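Local coordinates for protein beta-galactosidase (PDB 5MUJ) that is a glycoside hydrolase that binds chain B of the plant pectin rhamnogalacturonan II and probably acts on it as an arabinofuranosidase, at residues Ala50-Asp55 against Ser370-Pro375; Glu32-Ile37 against Phe303-Asp308; Pro126-Met131 against Arg145-Tyr150. All blocks are in the same frame, centred on the assembly; numbering follows the deposited sequence.

Interaction 1 (Ala50-Asp55 against Ser370-Pro375)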
ATOM      1  N   ALA A  50     -11.469   3.636  10.630  1.00 12.65           N
ATOM      2  CA  ALA A  50     -12.409   3.354   9.558  1.00 13.42           C
ATOM      3  C   ALA A  50     -12.812   1.876   9.627  1.00 12.77           C
ATOM      4  O   ALA A  50     -13.977   1.507   9.484  1.00 13.64           O
ATOM      5  CB  ALA A  50     -11.739   3.613   8.222  1.00 14.21           C
ATOM      6  N   VAL A  51     -11.796   1.025   9.748  1.00 12.22           N
ATOM      7  CA  VAL A  51     -11.968  -0.396   9.833  1.00 12.63           C
ATOM      8  C   VAL A  51     -11.082  -0.945  10.929  1.00 13.31           C
ATOM      9  O   VAL A  51      -9.866  -0.828  10.826  1.00 12.74           O
ATOM     10  CB  VAL A  51     -11.683  -1.106   8.480  1.00 15.59           C
ATOM     11  CG1 VAL A  51     -12.127  -2.564   8.547  1.00 14.02           C
ATOM     12  CG2 VAL A  51     -12.442  -0.447   7.321  1.00 16.16           C
ATOM     13  N   ALA A  52     -11.662  -1.590  11.926  1.00 12.19           N
ATOM     14  CA  ALA A  52     -10.982  -2.106  13.083  1.00 14.38           C
ATOM     15  C   ALA A  52     -11.325  -3.576  13.341  1.00 13.38           C
ATOM     16  O   ALA A  52     -12.463  -4.003  13.123  1.00 15.52           O
ATOM     17  CB  ALA A  52     -11.324  -1.283  14.300  1.00 13.98           C
ATOM     18  N   PRO A  53     -10.331  -4.362  13.804  1.00 13.28           N
ATOM     19  CA  PRO A  53     -10.609  -5.715  14.280  1.00 12.87           C
ATOM     20  C   PRO A  53     -11.483  -5.715  15.527  1.00 13.15           C
ATOM     21  O   PRO A  53     -11.361  -4.796  16.367  1.00 13.62           O
ATOM     22  CB  PRO A  53      -9.208  -6.268  14.585  1.00 13.21           C
ATOM     23  CG  PRO A  53      -8.445  -5.067  14.967  1.00 14.84           C
ATOM     24  CD  PRO A  53      -8.934  -3.976  14.075  1.00 12.83           C
ATOM     25  N   THR A  54     -12.380  -6.690  15.586  1.00 15.61           N
ATOM     26  CA  THR A  54     -13.309  -6.822  16.720  1.00 16.72           C
ATOM     27  C   THR A  54     -12.730  -7.662  17.880  1.00 16.90           C
ATOM     28  O   THR A  54     -13.328  -7.734  18.944  1.00 21.80           O
ATOM     29  CB  THR A  54     -14.720  -7.328  16.298  1.00 19.62           C
ATOM     30  OG1 THR A  54     -14.652  -8.542  15.531  1.00 24.15           O
ATOM     31  CG2 THR A  54     -15.435  -6.273  15.474  1.00 22.36           C
ATOM     32  N   ASP A  55     -11.531  -8.224  17.711  1.00 17.41           N
ATOM     33  CA  ASP A  55     -10.841  -8.903  18.801  1.00 16.07           C
ATOM     34  C   ASP A  55      -9.350  -8.685  18.611  1.00 13.58           C
ATOM     35  O   ASP A  55      -8.961  -8.053  17.629  1.00 14.82           O
ATOM     36  CB  ASP A  55     -11.188 -10.392  18.849  1.00 18.83           C
ATOM     37  CG  ASP A  55     -10.850 -11.108  17.570  1.00 21.28           C
ATOM     38  OD1 ASP A  55      -9.652 -11.081  17.163  1.00 21.27           O
ATOM     39  OD2 ASP A  55     -11.783 -11.688  16.958  1.00 25.51           O
ATOM     40  N   SER A 370     -14.742   9.326  14.449  1.00 13.95           N
ATOM     41  CA  SER A 370     -15.160   7.950  14.309  1.00 10.75           C
ATOM     42  C   SER A 370     -15.739   7.438  15.583  1.00 11.74           C
ATOM     43  O   SER A 370     -15.245   7.780  16.649  1.00 14.44           O
ATOM     44  CB  SER A 370     -13.941   7.033  14.017  1.00 13.18           C
ATOM     45  OG  SER A 370     -14.422   5.742  13.942  1.00 16.06           O
ATOM     46  N   ALA A 371     -16.766   6.582  15.487  1.00 12.15           N
ATOM     47  CA  ALA A 371     -17.283   5.862  16.648  1.00 12.89           C
ATOM     48  C   ALA A 371     -16.639   4.506  16.848  1.00 13.86           C
ATOM     49  O   ALA A 371     -16.921   3.839  17.834  1.00 16.50           O
ATOM     50  CB  ALA A 371     -18.805   5.685  16.548  1.00 13.72           C
ATOM     51  N   VAL A 372     -15.745   4.104  15.933  1.00 14.21           N
ATOM     52  CA  VAL A 372     -15.066   2.801  15.977  1.00 15.03           C
ATOM     53  C   VAL A 372     -13.939   2.863  16.987  1.00 12.70           C
ATOM     54  O   VAL A 372     -13.244   3.865  17.073  1.00 13.33           O
ATOM     55  CB  VAL A 372     -14.481   2.455  14.597  1.00 14.41           C
ATOM     56  CG1 VAL A 372     -13.717   1.120  14.611  1.00 13.42           C
ATOM     57  CG2 VAL A 372     -15.569   2.446  13.554  1.00 14.90           C
ATOM     58  N   ARG A 373     -13.791   1.805  17.775  1.00 13.56           N
ATOM     59  CA  ARG A 373     -12.694   1.650  18.718  1.00 13.98           C
ATOM     60  C   ARG A 373     -12.036   0.282  18.503  1.00 14.83           C
ATOM     61  O   ARG A 373     -12.670  -0.657  18.023  1.00 15.58           O
ATOM     62  CB  ARG A 373     -13.224   1.716  20.153  1.00 14.46           C
ATOM     63  CG  ARG A 373     -13.954   3.008  20.508  1.00 15.65           C
ATOM     64  CD  ARG A 373     -13.011   4.185  20.684  1.00 17.06           C
ATOM     65  NE  ARG A 373     -13.721   5.408  21.088  1.00 17.33           N
ATOM     66  CZ  ARG A 373     -14.269   6.316  20.277  1.00 16.89           C
ATOM     67  NH1 ARG A 373     -14.261   6.173  18.950  1.00 14.23           N
ATOM     68  NH2 ARG A 373     -14.911   7.387  20.818  1.00 18.85           N
ATOM     69  N   PHE A 374     -10.773   0.192  18.913  1.00 14.57           N
ATOM     70  CA  PHE A 374     -10.097  -1.093  19.078  1.00 13.17           C
ATOM     71  C   PHE A 374     -10.773  -1.778  20.279  1.00 13.56           C
ATOM     72  O   PHE A 374     -11.292  -1.093  21.184  1.00 14.36           O
ATOM     73  CB  PHE A 374      -8.588  -0.948  19.401  1.00 12.81           C
ATOM     74  CG  PHE A 374      -7.689  -0.696  18.191  1.00 12.16           C
ATOM     75  CD1 PHE A 374      -7.747  -1.517  17.070  1.00 11.82           C
ATOM     76  CD2 PHE A 374      -6.754   0.327  18.217  1.00 11.69           C
ATOM     77  CE1 PHE A 374      -6.913  -1.289  15.978  1.00 10.36           C
ATOM     78  CE2 PHE A 374      -5.945   0.574  17.129  1.00 11.53           C
ATOM     79  CZ  PHE A 374      -6.011  -0.247  16.025  1.00 12.11           C
ATOM     80  N   PRO A 375     -10.720  -3.118  20.327  1.00 13.82           N
ATOM     81  CA  PRO A 375     -11.090  -3.833  21.539  1.00 14.74           C
ATOM     82  C   PRO A 375     -10.199  -3.412  22.707  1.00 14.74           C
ATOM     83  O   PRO A 375      -9.168  -2.738  22.519  1.00 17.28           O
ATOM     84  CB  PRO A 375     -10.834  -5.307  21.190  1.00 15.34           C
ATOM     85  CG  PRO A 375     -10.630  -5.354  19.737  1.00 12.29           C
ATOM     86  CD  PRO A 375     -10.117  -4.021  19.333  1.00 13.75           C
TER
HETATM   87  O   HOH W   1     -13.408  -3.194  17.428  1.00 22.13           O
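With CG1 anti to the backbone N (chi1 178°), Val372 puts that methyl directly against CB of Ala52, and the two carbons, Val372 CG1 and Ala52 CB, come to 3.4 Å, tighter than an ordinary van der Waals contact. Phe374 CG, anti to its carbonyl carbon (chi1 -81°), starts the ring on its way to the pyrrolidine of Pro53, which it meets edge-on, CE1 of Phe374 standing 3.9 Å from CD of Pro53, close to the ring plane. Pro375 packs on backbone instead: its CD is 3.3 Å from O of Pro53, and its CG is 3.6 Å from N of Asp55. The touching parts of the two segments run in nearly the same direction, 19° apart, so Val372, Phe374 and Pro375 meet Ala52, Pro53 and the backbone of Thr54 and Asp55 in order.

No direct hydrogen bond crosses. A single water spans the gap, donating to O of Pro53 and to O of Arg373, at 2.8 Å from the proline oxygen. The shape of the C-terminal segment is fixed locally. Ser370 OG accepts from N of Val372 at 2.9 Å, an ST turn, and also bonds O of Leu49. Arg373 NH1 folds back onto O of Ser370 and O of Val372, both acceptors lying in the guanidinium plane.

Where strand 45-51 ends, Ala50 and Val51 both face Ile359 of strand 357-363 in a classic beta bulge. That strand pairing is the Velcro closure of a five-bladed beta-propeller, and here the C-terminal tail runs beside the chain leaving it. Apolar carbons and one bridging water imply that between 50-55 and 370-375 shape fit counts for more than directional bonds.

Interaction 2 (Glu32-Ile37 against Phe303-Asp308)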
ATOM      1  N   GLU A  32       9.673  25.476  -3.689  1.00 22.81           N
ATOM      2  CA  GLU A  32       8.378  26.140  -3.845  1.00 23.58           C
ATOM      3  C   GLU A  32       7.252  25.202  -4.298  1.00 21.65           C
ATOM      4  O   GLU A  32       6.168  25.241  -3.730  1.00 24.24           O
ATOM      5  CB  GLU A  32       8.486  27.304  -4.825  1.00 26.06           C
ATOM      6  CG  GLU A  32       7.282  28.243  -4.802  1.00 30.93           C
ATOM      7  CD  GLU A  32       7.437  29.430  -5.735  1.00 38.33           C
ATOM      8  OE1 GLU A  32       8.328  29.409  -6.615  1.00 43.91           O
ATOM      9  OE2 GLU A  32       6.653  30.391  -5.582  1.00 43.09           O
ATOM     10  N   ARG A  33       7.502  24.379  -5.317  1.00 18.34           N
ATOM     11  CA  ARG A  33       6.490  23.440  -5.816  1.00 18.79           C
ATOM     12  C   ARG A  33       6.253  22.349  -4.767  1.00 17.27           C
ATOM     13  O   ARG A  33       5.094  21.971  -4.538  1.00 17.85           O
ATOM     14  CB  ARG A  33       6.881  22.883  -7.197  1.00 20.38           C
ATOM     15  CG  ARG A  33       5.986  21.804  -7.818  1.00 22.57           C
ATOM     16  CD  ARG A  33       4.581  22.304  -8.150  1.00 25.17           C
ATOM     17  NE  ARG A  33       3.858  21.472  -9.137  1.00 26.37           N
ATOM     18  CZ  ARG A  33       2.522  21.371  -9.261  1.00 28.83           C
ATOM     19  NH1 ARG A  33       1.698  22.035  -8.454  1.00 31.79           N
ATOM     20  NH2 ARG A  33       1.991  20.583 -10.201  1.00 25.64           N
HETATM   21  N   MSE A  34       7.311  21.893  -4.080  1.00 17.69           N
HETATM   22  CA  MSE A  34       7.153  20.903  -2.981  1.00 15.35           C
HETATM   23  C   MSE A  34       6.261  21.441  -1.863  1.00 14.80           C
HETATM   24  O   MSE A  34       5.380  20.726  -1.333  1.00 14.07           O
HETATM   25  CB  MSE A  34       8.502  20.453  -2.443  1.00 16.71           C
HETATM   26  CG  MSE A  34       9.336  19.655  -3.454  1.00 19.06           C
HETATM   27 SE   MSE A  34       8.463  17.987  -4.002  1.00 23.76          SE
HETATM   28  CE  MSE A  34       8.607  17.124  -2.251  1.00 15.21           C
ATOM     29  N   GLU A  35       6.450  22.709  -1.533  1.00 14.56           N
ATOM     30  CA  GLU A  35       5.584  23.373  -0.528  1.00 14.40           C
ATOM     31  C   GLU A  35       4.112  23.498  -0.948  1.00 16.61           C
ATOM     32  O   GLU A  35       3.214  23.295  -0.116  1.00 17.30           O
ATOM     33  CB  GLU A  35       6.214  24.710  -0.123  1.00 17.78           C
ATOM     34  CG  GLU A  35       7.499  24.477   0.670  1.00 20.73           C
ATOM     35  CD  GLU A  35       8.367  25.701   0.847  1.00 24.34           C
ATOM     36  OE1 GLU A  35       7.923  26.800   0.516  1.00 29.45           O
ATOM     37  OE2 GLU A  35       9.514  25.554   1.331  1.00 28.49           O
ATOM     38  N   GLN A  36       3.866  23.791  -2.225  1.00 17.49           N
ATOM     39  CA  GLN A  36       2.497  23.815  -2.762  1.00 14.16           C
ATOM     40  C   GLN A  36       1.834  22.432  -2.690  1.00 15.19           C
ATOM     41  O   GLN A  36       0.660  22.335  -2.374  1.00 19.98           O
ATOM     42  CB  GLN A  36       2.476  24.305  -4.203  1.00 17.38           C
ATOM     43  CG  GLN A  36       2.855  25.771  -4.375  1.00 20.55           C
ATOM     44  CD  GLN A  36       3.112  26.163  -5.821  1.00 25.27           C
ATOM     45  OE1 GLN A  36       2.991  25.346  -6.738  1.00 31.28           O
ATOM     46  NE2 GLN A  36       3.476  27.429  -6.033  1.00 30.04           N
ATOM     47  N   ILE A  37       2.573  21.379  -3.035  1.00 15.20           N
ATOM     48  CA  ILE A  37       2.063  19.988  -2.956  1.00 13.20           C
ATOM     49  C   ILE A  37       1.709  19.636  -1.509  1.00 13.16           C
ATOM     50  O   ILE A  37       0.625  19.115  -1.252  1.00 15.99           O
ATOM     51  CB  ILE A  37       3.067  18.957  -3.537  1.00 15.40           C
ATOM     52  CG1 ILE A  37       3.147  19.156  -5.050  1.00 16.77           C
ATOM     53  CG2 ILE A  37       2.622  17.527  -3.214  1.00 15.76           C
ATOM     54  CD1 ILE A  37       4.356  18.504  -5.694  1.00 17.15           C
ATOM     55  N   PHE A 303       5.785  12.320   1.608  1.00 10.13           N
ATOM     56  CA  PHE A 303       5.686  12.166   0.175  1.00 10.94           C
ATOM     57  C   PHE A 303       6.958  12.610  -0.505  1.00 11.91           C
ATOM     58  O   PHE A 303       7.761  13.317   0.082  1.00 13.54           O
ATOM     59  CB  PHE A 303       4.515  12.963  -0.386  1.00 11.87           C
ATOM     60  CG  PHE A 303       4.735  14.444  -0.351  1.00 11.45           C
ATOM     61  CD1 PHE A 303       4.489  15.170   0.815  1.00 11.42           C
ATOM     62  CD2 PHE A 303       5.235  15.102  -1.461  1.00 12.07           C
ATOM     63  CE1 PHE A 303       4.703  16.561   0.855  1.00 11.74           C
ATOM     64  CE2 PHE A 303       5.450  16.490  -1.419  1.00 13.41           C
ATOM     65  CZ  PHE A 303       5.184  17.216  -0.262  1.00 13.05           C
ATOM     66  N   ALA A 304       7.054  12.171  -1.755  1.00 12.42           N
ATOM     67  CA  ALA A 304       8.038  12.627  -2.699  1.00 11.16           C
ATOM     68  C   ALA A 304       7.375  13.034  -4.002  1.00 12.10           C
ATOM     69  O   ALA A 304       6.201  12.719  -4.233  1.00 12.69           O
ATOM     70  CB  ALA A 304       9.076  11.512  -2.932  1.00 11.81           C
ATOM     71  N   ALA A 305       8.100  13.718  -4.884  1.00 13.19           N
ATOM     72  CA  ALA A 305       7.540  14.070  -6.183  1.00 14.95           C
ATOM     73  C   ALA A 305       8.582  13.928  -7.305  1.00 13.07           C
ATOM     74  O   ALA A 305       9.787  13.932  -7.029  1.00 13.80           O
ATOM     75  CB  ALA A 305       6.900  15.473  -6.165  1.00 16.15           C
ATOM     76  N   SER A 306       8.095  13.753  -8.528  1.00 12.56           N
ATOM     77  CA  SER A 306       8.951  13.463  -9.695  1.00 13.72           C
ATOM     78  C   SER A 306       8.258  13.854 -10.986  1.00 13.96           C
ATOM     79  O   SER A 306       7.033  13.782 -11.084  1.00 16.32           O
ATOM     80  CB  SER A 306       9.299  11.971  -9.746  1.00 14.63           C
ATOM     81  OG  SER A 306      10.047  11.716 -10.890  1.00 15.48           O
ATOM     82  N   TYR A 307       9.029  14.290 -11.983  1.00 15.97           N
ATOM     83  CA  TYR A 307       8.469  14.559 -13.328  1.00 17.29           C
ATOM     84  C   TYR A 307       8.586  13.342 -14.258  1.00 19.85           C
ATOM     85  O   TYR A 307       7.834  13.243 -15.253  1.00 18.94           O
ATOM     86  CB  TYR A 307       9.136  15.764 -13.990  1.00 18.43           C
ATOM     87  CG  TYR A 307       8.837  17.055 -13.289  1.00 20.69           C
ATOM     88  CD1 TYR A 307       7.579  17.656 -13.421  1.00 23.63           C
ATOM     89  CD2 TYR A 307       9.796  17.688 -12.494  1.00 22.24           C
ATOM     90  CE1 TYR A 307       7.284  18.847 -12.773  1.00 23.37           C
ATOM     91  CE2 TYR A 307       9.503  18.871 -11.833  1.00 22.11           C
ATOM     92  CZ  TYR A 307       8.246  19.450 -11.979  1.00 25.64           C
ATOM     93  OH  TYR A 307       7.925  20.638 -11.340  1.00 31.66           O
ATOM     94  N   ASP A 308       9.484  12.417 -13.899  1.00 19.38           N
ATOM     95  CA  ASP A 308       9.904  11.313 -14.789  1.00 19.17           C
ATOM     96  C   ASP A 308       9.762   9.872 -14.239  1.00 18.23           C
ATOM     97  O   ASP A 308      10.237   8.926 -14.866  1.00 18.68           O
ATOM     98  CB  ASP A 308      11.350  11.562 -15.239  1.00 19.06           C
ATOM     99  CG  ASP A 308      12.366  11.440 -14.115  1.00 18.83           C
ATOM    100  OD1 ASP A 308      12.079  10.840 -13.060  1.00 19.42           O
ATOM    101  OD2 ASP A 308      13.488  11.951 -14.301  1.00 22.27           O
TER
HETATM  102  O   HOH W   2       5.154  21.292 -11.562  1.00 35.12           O
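The Phe303 ring receives two methyls of the helix at one atom: Met34 CE lies 3.3 Å from CE2 of Phe303, and Ile37 CG2 lies 3.5 Å from the same CE2. Both approach the ring obliquely. Ala305 takes the neighbouring place, its CB 3.7 Å from SE of Met34, a selenomethionine, and 4.0 Å from CD1 of Ile37.

Phe303 CG stands in the crowded position between backbone N and carbonyl carbon (chi1 71°), and bends at chi2 and chi3 carry Met34 CE to the ring, the two side chains sliding past each other in opposite directions. At the outer end the contact turns polar: a water accepts from NE of Arg33 at 2.8 Å and lies in the plane of the Tyr307 ring, hydrogen-bonded to its OH. Arg33 NH2 also makes a long, weak ion pair with Asp281.

Further out, the Phe303 ring stacks with Trp315. The axes of helix segment 32-37 and strand segment 303-306 approach to 9.8 Å at 129°, and Ile37 reaches on to Val282 and Val284, so helix 31-41 packs over the blade in which strand 299-306 lies between strands 282-290 and 313-314.

Interaction 3 (Pro126-Met131 against Arg145-Tyr150)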
ATOM      1  N   PRO A 126      -5.569  -3.660  -5.539  1.00 11.35           N
ATOM      2  CA  PRO A 126      -6.074  -3.440  -6.875  1.00 11.70           C
ATOM      3  C   PRO A 126      -5.146  -2.627  -7.785  1.00 12.28           C
ATOM      4  O   PRO A 126      -4.350  -1.797  -7.306  1.00 12.44           O
ATOM      5  CB  PRO A 126      -7.387  -2.699  -6.610  1.00 12.03           C
ATOM      6  CG  PRO A 126      -7.851  -3.309  -5.347  1.00 13.40           C
ATOM      7  CD  PRO A 126      -6.623  -3.545  -4.521  1.00 10.97           C
ATOM      8  N   ALA A 127      -5.258  -2.913  -9.083  1.00 11.44           N
ATOM      9  CA  ALA A 127      -4.397  -2.347 -10.098  1.00 11.42           C
ATOM     10  C   ALA A 127      -5.127  -1.452 -11.057  1.00 11.28           C
ATOM     11  O   ALA A 127      -6.375  -1.428 -11.118  1.00 14.55           O
ATOM     12  CB  ALA A 127      -3.741  -3.480 -10.876  1.00 12.28           C
ATOM     13  N   LEU A 128      -4.354  -0.675 -11.783  1.00 10.14           N
ATOM     14  CA  LEU A 128      -4.790   0.216 -12.803  1.00 12.10           C
ATOM     15  C   LEU A 128      -5.781   1.279 -12.259  1.00 11.30           C
ATOM     16  O   LEU A 128      -6.800   1.573 -12.901  1.00 12.89           O
ATOM     17  CB  LEU A 128      -5.421  -0.558 -13.960  1.00 14.26           C
ATOM     18  CG  LEU A 128      -4.687  -1.810 -14.462  1.00 14.27           C
ATOM     19  CD1 LEU A 128      -5.370  -2.324 -15.718  1.00 15.80           C
ATOM     20  CD2 LEU A 128      -3.208  -1.575 -14.714  1.00 14.12           C
ATOM     21  N   PRO A 129      -5.441   1.888 -11.108  1.00 12.71           N
ATOM     22  CA  PRO A 129      -6.312   2.962 -10.617  1.00 14.01           C
ATOM     23  C   PRO A 129      -6.203   4.188 -11.542  1.00 16.18           C
ATOM     24  O   PRO A 129      -5.129   4.429 -12.092  1.00 15.65           O
ATOM     25  CB  PRO A 129      -5.707   3.297  -9.251  1.00 15.02           C
ATOM     26  CG  PRO A 129      -4.231   2.998  -9.456  1.00 13.26           C
ATOM     27  CD  PRO A 129      -4.205   1.758 -10.301  1.00 11.80           C
ATOM     28  N   ASP A 130      -7.283   4.962 -11.666  1.00 18.51           N
ATOM     29  CA  ASP A 130      -7.197   6.301 -12.221  1.00 17.87           C
ATOM     30  C   ASP A 130      -6.256   7.074 -11.277  1.00 18.73           C
ATOM     31  O   ASP A 130      -6.522   7.187 -10.080  1.00 18.82           O
ATOM     32  CB  ASP A 130      -8.586   6.934 -12.255  1.00 19.53           C
ATOM     33  CG  ASP A 130      -8.626   8.273 -12.970  1.00 19.89           C
ATOM     34  OD1 ASP A 130      -7.619   8.981 -13.129  1.00 17.80           O
ATOM     35  OD2 ASP A 130      -9.726   8.649 -13.370  1.00 24.59           O
HETATM   36  N   MSE A 131      -5.140   7.547 -11.827  1.00 18.67           N
HETATM   37  CA  MSE A 131      -4.094   8.228 -11.051  1.00 19.81           C
HETATM   38  C   MSE A 131      -4.332   9.698 -10.868  1.00 17.49           C
HETATM   39  O   MSE A 131      -3.617  10.351 -10.111  1.00 18.70           O
HETATM   40  CB  MSE A 131      -2.760   8.104 -11.775  1.00 21.82           C
HETATM   41  CG  MSE A 131      -2.291   6.673 -11.738  1.00 24.36           C
HETATM   42 SE   MSE A 131      -0.687   6.580 -12.850  1.00 32.25          SE
HETATM   43  CE  MSE A 131       0.589   7.371 -11.579  1.00 31.14           C
ATOM     44  N   ARG A 145     -11.251  -7.001 -18.044  1.00 16.31           N
ATOM     45  CA  ARG A 145     -11.103  -7.415 -16.663  1.00 16.11           C
ATOM     46  C   ARG A 145     -10.578  -6.283 -15.802  1.00 15.26           C
ATOM     47  O   ARG A 145      -9.908  -5.380 -16.306  1.00 17.44           O
ATOM     48  CB  ARG A 145     -10.109  -8.567 -16.546  1.00 17.23           C
ATOM     49  CG  ARG A 145     -10.421  -9.754 -17.432  1.00 18.82           C
ATOM     50  CD  ARG A 145      -9.498 -10.938 -17.136  1.00 20.92           C
ATOM     51  NE  ARG A 145     -10.210 -12.198 -17.320  1.00 27.10           N
ATOM     52  CZ  ARG A 145     -10.588 -13.059 -16.367  1.00 24.10           C
ATOM     53  NH1 ARG A 145     -11.253 -14.141 -16.743  1.00 25.63           N
ATOM     54  NH2 ARG A 145     -10.297 -12.896 -15.072  1.00 19.11           N
ATOM     55  N   HIS A 146     -10.870  -6.366 -14.505  1.00 15.66           N
ATOM     56  CA  HIS A 146     -10.158  -5.595 -13.480  1.00 14.10           C
ATOM     57  C   HIS A 146      -9.032  -6.455 -12.930  1.00 13.56           C
ATOM     58  O   HIS A 146      -9.105  -7.694 -12.937  1.00 15.14           O
ATOM     59  CB  HIS A 146     -11.093  -5.148 -12.356  1.00 13.62           C
ATOM     60  CG  HIS A 146     -12.112  -4.140 -12.790  1.00 14.87           C
ATOM     61  ND1 HIS A 146     -11.850  -2.795 -12.808  1.00 17.70           N
ATOM     62  CD2 HIS A 146     -13.387  -4.281 -13.225  1.00 15.49           C
ATOM     63  CE1 HIS A 146     -12.920  -2.140 -13.217  1.00 15.01           C
ATOM     64  NE2 HIS A 146     -13.860  -3.022 -13.502  1.00 19.07           N
ATOM     65  N   TRP A 147      -7.966  -5.787 -12.510  1.00 11.46           N
ATOM     66  CA  TRP A 147      -6.709  -6.476 -12.136  1.00 11.65           C
ATOM     67  C   TRP A 147      -6.267  -6.082 -10.734  1.00 11.63           C
ATOM     68  O   TRP A 147      -6.692  -5.061 -10.198  1.00 11.51           O
ATOM     69  CB  TRP A 147      -5.627  -6.146 -13.152  1.00 13.47           C
ATOM     70  CG  TRP A 147      -5.972  -6.574 -14.502  1.00 13.47           C
ATOM     71  CD1 TRP A 147      -6.764  -5.920 -15.410  1.00 14.44           C
ATOM     72  CD2 TRP A 147      -5.556  -7.774 -15.125  1.00 15.40           C
ATOM     73  NE1 TRP A 147      -6.869  -6.660 -16.563  1.00 15.88           N
ATOM     74  CE2 TRP A 147      -6.126  -7.800 -16.414  1.00 16.63           C
ATOM     75  CE3 TRP A 147      -4.766  -8.840 -14.713  1.00 13.52           C
ATOM     76  CZ2 TRP A 147      -5.913  -8.850 -17.301  1.00 17.07           C
ATOM     77  CZ3 TRP A 147      -4.543  -9.895 -15.607  1.00 14.54           C
ATOM     78  CH2 TRP A 147      -5.114  -9.883 -16.884  1.00 15.15           C
HETATM   79  N   MSE A 148      -5.419  -6.913 -10.155  1.00 10.85           N
HETATM   80  CA  MSE A 148      -4.904  -6.758  -8.797  1.00 13.29           C
HETATM   81  C   MSE A 148      -3.581  -7.464  -8.706  1.00 14.17           C
HETATM   82  O   MSE A 148      -3.407  -8.515  -9.320  1.00 15.57           O
HETATM   83  CB  MSE A 148      -5.902  -7.424  -7.864  1.00 13.86           C
HETATM   84  CG  MSE A 148      -5.489  -7.509  -6.407  1.00 17.68           C
HETATM   85 SE   MSE A 148      -6.764  -8.599  -5.402  1.00 28.85          SE
HETATM   86  CE  MSE A 148      -7.480  -6.978  -4.593  1.00 28.21           C
ATOM     87  N   THR A 149      -2.641  -6.894  -7.977  1.00 12.76           N
ATOM     88  CA  THR A 149      -1.438  -7.620  -7.581  1.00 12.32           C
ATOM     89  C   THR A 149      -1.504  -7.874  -6.103  1.00 11.79           C
ATOM     90  O   THR A 149      -2.226  -7.226  -5.382  1.00 13.69           O
ATOM     91  CB  THR A 149      -0.127  -6.893  -7.906  1.00 13.45           C
ATOM     92  OG1 THR A 149      -0.089  -5.648  -7.191  1.00 16.26           O
ATOM     93  CG2 THR A 149       0.005  -6.695  -9.423  1.00 13.36           C
ATOM     94  N   TYR A 150      -0.699  -8.812  -5.632  1.00 10.81           N
ATOM     95  CA  TYR A 150      -0.742  -9.241  -4.239  1.00 11.09           C
ATOM     96  C   TYR A 150       0.574  -9.782  -3.661  1.00 10.99           C
ATOM     97  O   TYR A 150       1.496 -10.249  -4.405  1.00 13.32           O
ATOM     98  CB  TYR A 150      -1.906 -10.218  -4.000  1.00 11.48           C
ATOM     99  CG  TYR A 150      -1.825 -11.563  -4.702  1.00 10.48           C
ATOM    100  CD1 TYR A 150      -1.240 -12.672  -4.078  1.00  9.88           C
ATOM    101  CD2 TYR A 150      -2.396 -11.749  -5.946  1.00 10.53           C
ATOM    102  CE1 TYR A 150      -1.214 -13.923  -4.706  1.00 11.69           C
ATOM    103  CE2 TYR A 150      -2.373 -12.996  -6.590  1.00 10.09           C
ATOM    104  CZ  TYR A 150      -1.794 -14.079  -5.968  1.00 11.87           C
ATOM    105  OH  TYR A 150      -1.814 -15.299  -6.644  1.00 13.98           O
TER
HETATM  106  O   HOH W   3      -1.631  -3.465  -8.297  1.00 13.39           O
HETATM  107  O   HOH W   4      -8.225  -2.883 -12.531  1.00 15.04           O
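Pro126 and Met148 form an antiparallel, non-hydrogen-bonded pair in a blade of the five-bladed beta-propeller, at the point where its first strand, 121-126, parts from strand 146-153. Their CA atoms are 4.0 Å apart and their side chains lie side by side on the same face of the sheet, pointing the same way. Met148, a selenomethionine, has CG anti to its backbone N and bends at chi3 (-106°), its CE ending 3.5 Å from CD of Pro126.

One step on, N of Ala127 donates to O of Trp147 at 2.8 Å. The methyl of Ala127 rests against the same carbonyl, CB being 3.4 Å from O of Trp147. After this the chain leaves the sheet, and Leu128 runs alongside the indole, its CD1 3.9 Å from CD1 of Trp147. The indole is held from elsewhere too, NE1 bonding O of Tyr142, while Leu128 also packs on Val210 of strand 204-212 in the next blade.

Where direct pairing gives out, a water takes its place: it donates to O of Ala127 at 2.7 Å and accepts from N of Trp147 at 2.9 Å.

From the N terminus, helix 31-41 supplies the first half of interaction 2, and strand 45-51 then leads straight into the first half of interaction 1. Interaction 3 comes next and closes quickly, with only 13 residues, none in a strand, between 126-131 and 145-150; it joins a blade's edge to the loop leaving it. It is nested within the long loops of both others. The chain then reaches 303-308 and closes interaction 2, and lastly 370-375, closing interaction 1, so these two cross. Interaction 2 ties the N-terminal helix to the fourth blade along the chain, while interaction 1 lays the C-terminal tail against the chain leaving the N-terminal strand, beside the closing blade. No two contacts touch.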